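Local coordinates for cytochrome C-type biogenesis protein ccmF (Thermus thermophilus, PDB 6ZMQ) that binds heme b and acts as the membrane-bound heme lyase of cytochrome c maturation, at residues W117-L120 and Q121-Y124; L99-T102 and L103-W107. All blocks are in the same frame, centred on the assembly; numbering follows the deposited sequence.

Contact 1. Residues W117-L120 and Q121-Y124; sequences WGLL and QTLY. With PTY (phosphatidylethanolamine), chain F.
Gln-121 starts the second half of this helical stretch by donating its backbone N to Trp-117 O at 3.0 Å, an i-to-i+4 bond. Its CB rests against Gly-118 O, while the chain bends at chi2 and carries the amide away from the preceding turn toward helices 135-157 and 185-213.

Thr-122 is gripped twice. Its N bonds to Gly-118 O, and its hydroxyl OG1 donates to Leu-119 O at 2.6 Å. That second bond is possible because chi1 of 53° tucks OG1 between the backbone N and the carbonyl carbon, over the preceding turn.

Leu-123 N also bonds to Leu-119 O, at 2.9 Å, so this carbonyl accepts two donors, both from the same face of its plane. The amide arrives at a C=O...N angle of 155°, whereas the hydroxyl comes from well off the C=O line, at 111°. Leu-123 CD2 lies 4.2 Å from Leu-120 CD2, the two side chains running side by side and pointing the same way.

Tyr-124 N closes the turn on Leu-120 O. Beyond it the phenol meets the lipid phosphatidylethanolamine, OH standing 3.3 Å from acyl carbon C33, and Tyr-124 belongs to that lipid's pocket.

The backbone N-H groups of 121-124 and the Thr-122 hydroxyl are thus all satisfied by carbonyls of the preceding turn, as suits a buried membrane helix, while the leucines pack apolarly.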
# COMPACT_ATOMS: atom_id res chain seq x y z
N TRP A 117 4.53 -1.34 14.58
CA TRP A 117 5.36 -0.64 13.61
C TRP A 117 6.84 -0.69 14.00
O TRP A 117 7.70 -1.01 13.18
CB TRP A 117 4.86 0.80 13.55
CG TRP A 117 5.24 1.57 12.38
CD1 TRP A 117 6.10 1.20 11.40
CD2 TRP A 117 4.76 2.87 12.02
NE1 TRP A 117 6.19 2.18 10.47
CE2 TRP A 117 5.38 3.22 10.81
CE3 TRP A 117 3.87 3.77 12.61
CZ2 TRP A 117 5.16 4.43 10.19
CZ3 TRP A 117 3.63 4.98 11.97
CH2 TRP A 117 4.27 5.29 10.76
N GLY A 118 7.14 -0.35 15.26
CA GLY A 118 8.50 -0.44 15.75
C GLY A 118 9.00 -1.87 15.84
O GLY A 118 10.19 -2.12 15.68
N LEU A 119 8.08 -2.82 16.04
CA LEU A 119 8.47 -4.24 16.03
C LEU A 119 8.89 -4.71 14.65
O LEU A 119 9.89 -5.42 14.50
CB LEU A 119 7.33 -5.11 16.56
CG LEU A 119 7.74 -6.58 16.69
CD1 LEU A 119 7.30 -7.01 17.99
CD2 LEU A 119 7.11 -7.52 15.65
N LEU A 120 8.12 -4.35 13.62
CA LEU A 120 8.48 -4.75 12.27
C LEU A 120 9.72 -4.00 11.78
O LEU A 120 10.50 -4.56 11.00
CB LEU A 120 7.29 -4.56 11.33
CG LEU A 120 6.07 -5.45 11.63
CD1 LEU A 120 5.03 -5.38 10.52
CD2 LEU A 120 6.48 -6.90 11.90
N GLN A 121 9.94 -2.78 12.31
CA GLN A 121 11.22 -2.09 12.11
C GLN A 121 12.38 -2.87 12.72
O GLN A 121 13.42 -3.04 12.07
CB GLN A 121 11.16 -0.70 12.73
CG GLN A 121 11.12 0.42 11.72
CD GLN A 121 12.46 0.63 11.05
OE1 GLN A 121 13.51 0.27 11.58
NE2 GLN A 121 12.43 1.27 9.90
N THR A 122 12.22 -3.34 13.97
CA THR A 122 13.29 -4.08 14.63
C THR A 122 13.54 -5.43 13.97
O THR A 122 14.69 -5.88 13.90
CB THR A 122 12.98 -4.28 16.11
OG1 THR A 122 11.68 -4.86 16.26
CG2 THR A 122 13.09 -2.99 16.93
N LEU A 123 12.48 -6.08 13.47
CA LEU A 123 12.64 -7.35 12.76
C LEU A 123 13.40 -7.15 11.45
O LEU A 123 14.30 -7.94 11.13
CB LEU A 123 11.28 -8.00 12.50
CG LEU A 123 11.20 -9.04 11.36
CD1 LEU A 123 11.76 -10.40 11.80
CD2 LEU A 123 9.80 -9.19 10.79
N TYR A 124 13.06 -6.10 10.70
CA TYR A 124 13.73 -5.85 9.43
C TYR A 124 15.18 -5.41 9.64
O TYR A 124 16.07 -5.76 8.85
CB TYR A 124 12.94 -4.81 8.63
CG TYR A 124 11.93 -5.42 7.68
CD1 TYR A 124 10.95 -6.29 8.15
CD2 TYR A 124 11.94 -5.11 6.32
CE1 TYR A 124 10.00 -6.84 7.30
CE2 TYR A 124 10.99 -5.67 5.45
CZ TYR A 124 10.03 -6.52 5.95
OH TYR A 124 9.09 -7.08 5.12
C1 PTY F . 14.90 -9.91 2.40
C2 PTY F . 20.18 -8.79 -2.82
C3 PTY F . 20.27 -9.72 -1.61
O4 PTY F . 14.00 -9.71 3.46
C5 PTY F . 16.70 -11.47 1.55
C6 PTY F . 15.65 -11.21 2.64
O7 PTY F . 14.70 -12.24 2.62
C8 PTY F . 14.75 -13.20 3.64
O10 PTY F . 15.78 -13.69 3.96
C11 PTY F . 13.46 -13.62 4.34
C12 PTY F . 13.77 -14.46 5.58
C13 PTY F . 12.50 -14.87 6.33
C14 PTY F . 11.62 -15.76 5.45
C15 PTY F . 10.58 -16.49 6.30
C16 PTY F . 9.38 -16.83 5.41
C17 PTY F . 8.09 -16.94 6.23
C18 PTY F . 7.11 -15.78 6.01
C19 PTY F . 7.10 -15.22 4.58
C20 PTY F . 5.67 -14.90 4.12
C21 PTY F . 5.10 -13.69 4.88
C22 PTY F . 3.68 -13.42 4.38
C23 PTY F . 3.27 -11.95 4.57
C24 PTY F . 2.25 -11.84 5.71
C25 PTY F . 1.06 -10.98 5.28
C26 PTY F . -0.06 -11.07 6.31
C27 PTY F . -1.40 -10.77 5.64
C28 PTY F . -2.50 -11.52 6.39
C29 PTY F . -3.61 -11.95 5.43
C30 PTY F . 12.80 -9.09 3.12
C31 PTY F . 11.64 -9.05 4.12
O30 PTY F . 12.67 -8.58 2.05
C32 PTY F . 11.23 -10.43 4.64
C33 PTY F . 9.95 -10.28 5.46
C34 PTY F . 8.94 -11.36 5.08
C35 PTY F . 7.53 -10.79 5.26
C36 PTY F . 7.28 -10.55 6.75
C37 PTY F . 5.79 -10.74 7.08
C38 PTY F . 5.52 -10.51 8.57
C39 PTY F . 4.03 -10.61 8.90
C40 PTY F . 3.85 -11.27 10.27
C41 PTY F . 2.37 -11.54 10.54
C42 PTY F . 2.01 -12.92 10.01
C43 PTY F . 1.59 -13.81 11.18
C44 PTY F . 0.66 -14.89 10.63
P1 PTY F . 18.95 -10.62 0.48
O11 PTY F . 19.04 -9.80 -0.95
O12 PTY F . 20.10 -10.18 1.35
O13 PTY F . 19.14 -12.10 0.20
O14 PTY F . 17.50 -10.35 1.24
N1 PTY F . 21.36 -8.96 -3.64

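Contact 2. Residues L99-T102 and L103-W107; sequences LWVT and LVTPW
Leu-99 O takes the N-H of Leu-103 at 3.3 Å, with an N-H...O angle of 138°, a slack version of the i-to-i+4 helical bond. The same oxygen accepts the hydroxyl of Thr-102 at 2.6 Å from OG1, both donors coming from one face of the carbonyl plane. A chi1 of 47° turns that hydroxyl back over the turn, where Pro-98 O is a second acceptor, so its one proton must be shared between the two carbonyls.

Further along, the ladder weakens. Val-104 N reaches Trp-100 O at 3.5 Å, a weak bond bent to 128°, and the bond from Thr-105 N to Val-101 O is weak too, with the acceptor's position uncertain. Pro-106 has no N-H to give Thr-102 O; its CD sits 3.5 Å from that oxygen instead.

Apolar contacts accompany these bonds. Leu-99 CG lies 4.2 Å from Leu-103 CD1, the two chains crossing obliquely. Val-104 CG2 touches both Trp-100 CZ3, at 4.0 Å, and Val-101 CG2, while Val-101 CB stands over the centre of one face of the indole.

Leu-103, Thr-105 and Pro-106 lean on helix 61-81, and Val-104 on helix 185-213. Trp-107 donates NE1 to Ala-187 O and packs against helices 185-213 and 110-129, tying this segment to the transmembrane bundle.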
# COMPACT_ATOMS: atom_id res chain seq x y z
N LEU A 99 -11.79 -14.30 19.05
CA LEU A 99 -10.37 -14.62 19.13
C LEU A 99 -9.55 -13.88 18.08
O LEU A 99 -8.49 -13.34 18.39
CB LEU A 99 -10.14 -16.13 19.02
CG LEU A 99 -8.72 -16.62 19.32
CD1 LEU A 99 -8.25 -16.17 20.70
CD2 LEU A 99 -8.60 -18.13 19.20
N TRP A 100 -10.04 -13.83 16.82
CA TRP A 100 -9.28 -13.18 15.76
C TRP A 100 -9.21 -11.67 15.94
O TRP A 100 -8.25 -11.05 15.48
CB TRP A 100 -9.87 -13.50 14.37
CG TRP A 100 -11.12 -12.75 13.97
CD1 TRP A 100 -12.41 -13.14 14.18
CD2 TRP A 100 -11.19 -11.49 13.29
NE1 TRP A 100 -13.28 -12.20 13.67
CE2 TRP A 100 -12.55 -11.17 13.13
CE3 TRP A 100 -10.23 -10.58 12.83
CZ2 TRP A 100 -12.98 -9.99 12.51
CZ3 TRP A 100 -10.65 -9.41 12.22
CH2 TRP A 100 -12.02 -9.13 12.06
N VAL A 101 -10.18 -11.06 16.62
CA VAL A 101 -10.11 -9.62 16.79
C VAL A 101 -9.32 -9.27 18.05
O VAL A 101 -8.83 -8.16 18.17
CB VAL A 101 -11.52 -8.97 16.79
CG1 VAL A 101 -12.20 -9.10 18.14
CG2 VAL A 101 -11.48 -7.51 16.30
N THR A 102 -9.15 -10.22 18.99
CA THR A 102 -8.26 -9.97 20.12
C THR A 102 -6.79 -10.06 19.74
O THR A 102 -5.95 -9.49 20.44
CB THR A 102 -8.53 -10.95 21.27
OG1 THR A 102 -8.63 -12.28 20.75
CG2 THR A 102 -9.79 -10.59 22.01
N LEU A 103 -6.46 -10.75 18.65
CA LEU A 103 -5.07 -10.79 18.20
C LEU A 103 -4.74 -9.67 17.22
O LEU A 103 -3.56 -9.43 16.96
CB LEU A 103 -4.72 -12.15 17.57
CG LEU A 103 -4.88 -13.41 18.44
CD1 LEU A 103 -5.51 -14.57 17.66
CD2 LEU A 103 -3.57 -13.83 19.11
N VAL A 104 -5.74 -8.99 16.67
CA VAL A 104 -5.52 -7.85 15.79
C VAL A 104 -5.95 -6.53 16.44
O VAL A 104 -5.84 -5.47 15.81
CB VAL A 104 -6.21 -8.05 14.43
CG1 VAL A 104 -5.83 -9.40 13.83
CG2 VAL A 104 -7.72 -7.89 14.55
N THR A 105 -6.39 -6.57 17.69
CA THR A 105 -6.44 -5.41 18.57
C THR A 105 -5.07 -4.83 18.97
O THR A 105 -4.99 -3.59 19.10
CB THR A 105 -7.27 -5.76 19.82
OG1 THR A 105 -8.53 -6.29 19.39
CG2 THR A 105 -7.63 -4.53 20.64
N PRO A 106 -3.95 -5.58 19.12
CA PRO A 106 -2.66 -4.90 19.39
C PRO A 106 -2.10 -3.99 18.29
O PRO A 106 -0.98 -3.51 18.45
CB PRO A 106 -1.69 -6.07 19.63
CG PRO A 106 -2.50 -7.06 20.20
CD PRO A 106 -3.76 -7.02 19.41
N TRP A 107 -2.82 -3.74 17.18
CA TRP A 107 -2.54 -2.57 16.36
C TRP A 107 -3.83 -1.82 15.99
O TRP A 107 -3.87 -1.18 14.93
CB TRP A 107 -1.71 -2.95 15.12
CG TRP A 107 -2.33 -3.92 14.16
CD1 TRP A 107 -3.14 -3.63 13.10
CD2 TRP A 107 -2.16 -5.34 14.15
NE1 TRP A 107 -3.50 -4.78 12.44
CE2 TRP A 107 -2.91 -5.85 13.07
CE3 TRP A 107 -1.46 -6.25 14.95
CZ2 TRP A 107 -2.97 -7.21 12.77
CZ3 TRP A 107 -1.52 -7.60 14.66
CH2 TRP A 107 -2.27 -8.06 13.58

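Overall arrangement
Both are local contacts between successive turns of one continuous stretch, contact 2 beginning in the short helix 99-104 and contact 1 lying in the next helix, 110-129; their centres are 18 Å apart and they do not touch. Contact 1 is buried, with none of its touching residues exposed, whereas contact 2 is only partly buried and keeps Leu-99, Trp-100 and Leu-103 on the surface. Each has a threonine hydroxyl doubling up on the carbonyl three residues back, but the regular amide bonds of 117-124 contrast with the long or poorly angled, mostly weak ones of 99-105. Helices 61-81 and 185-213 flank both, and a lipid touches contact 1 alone.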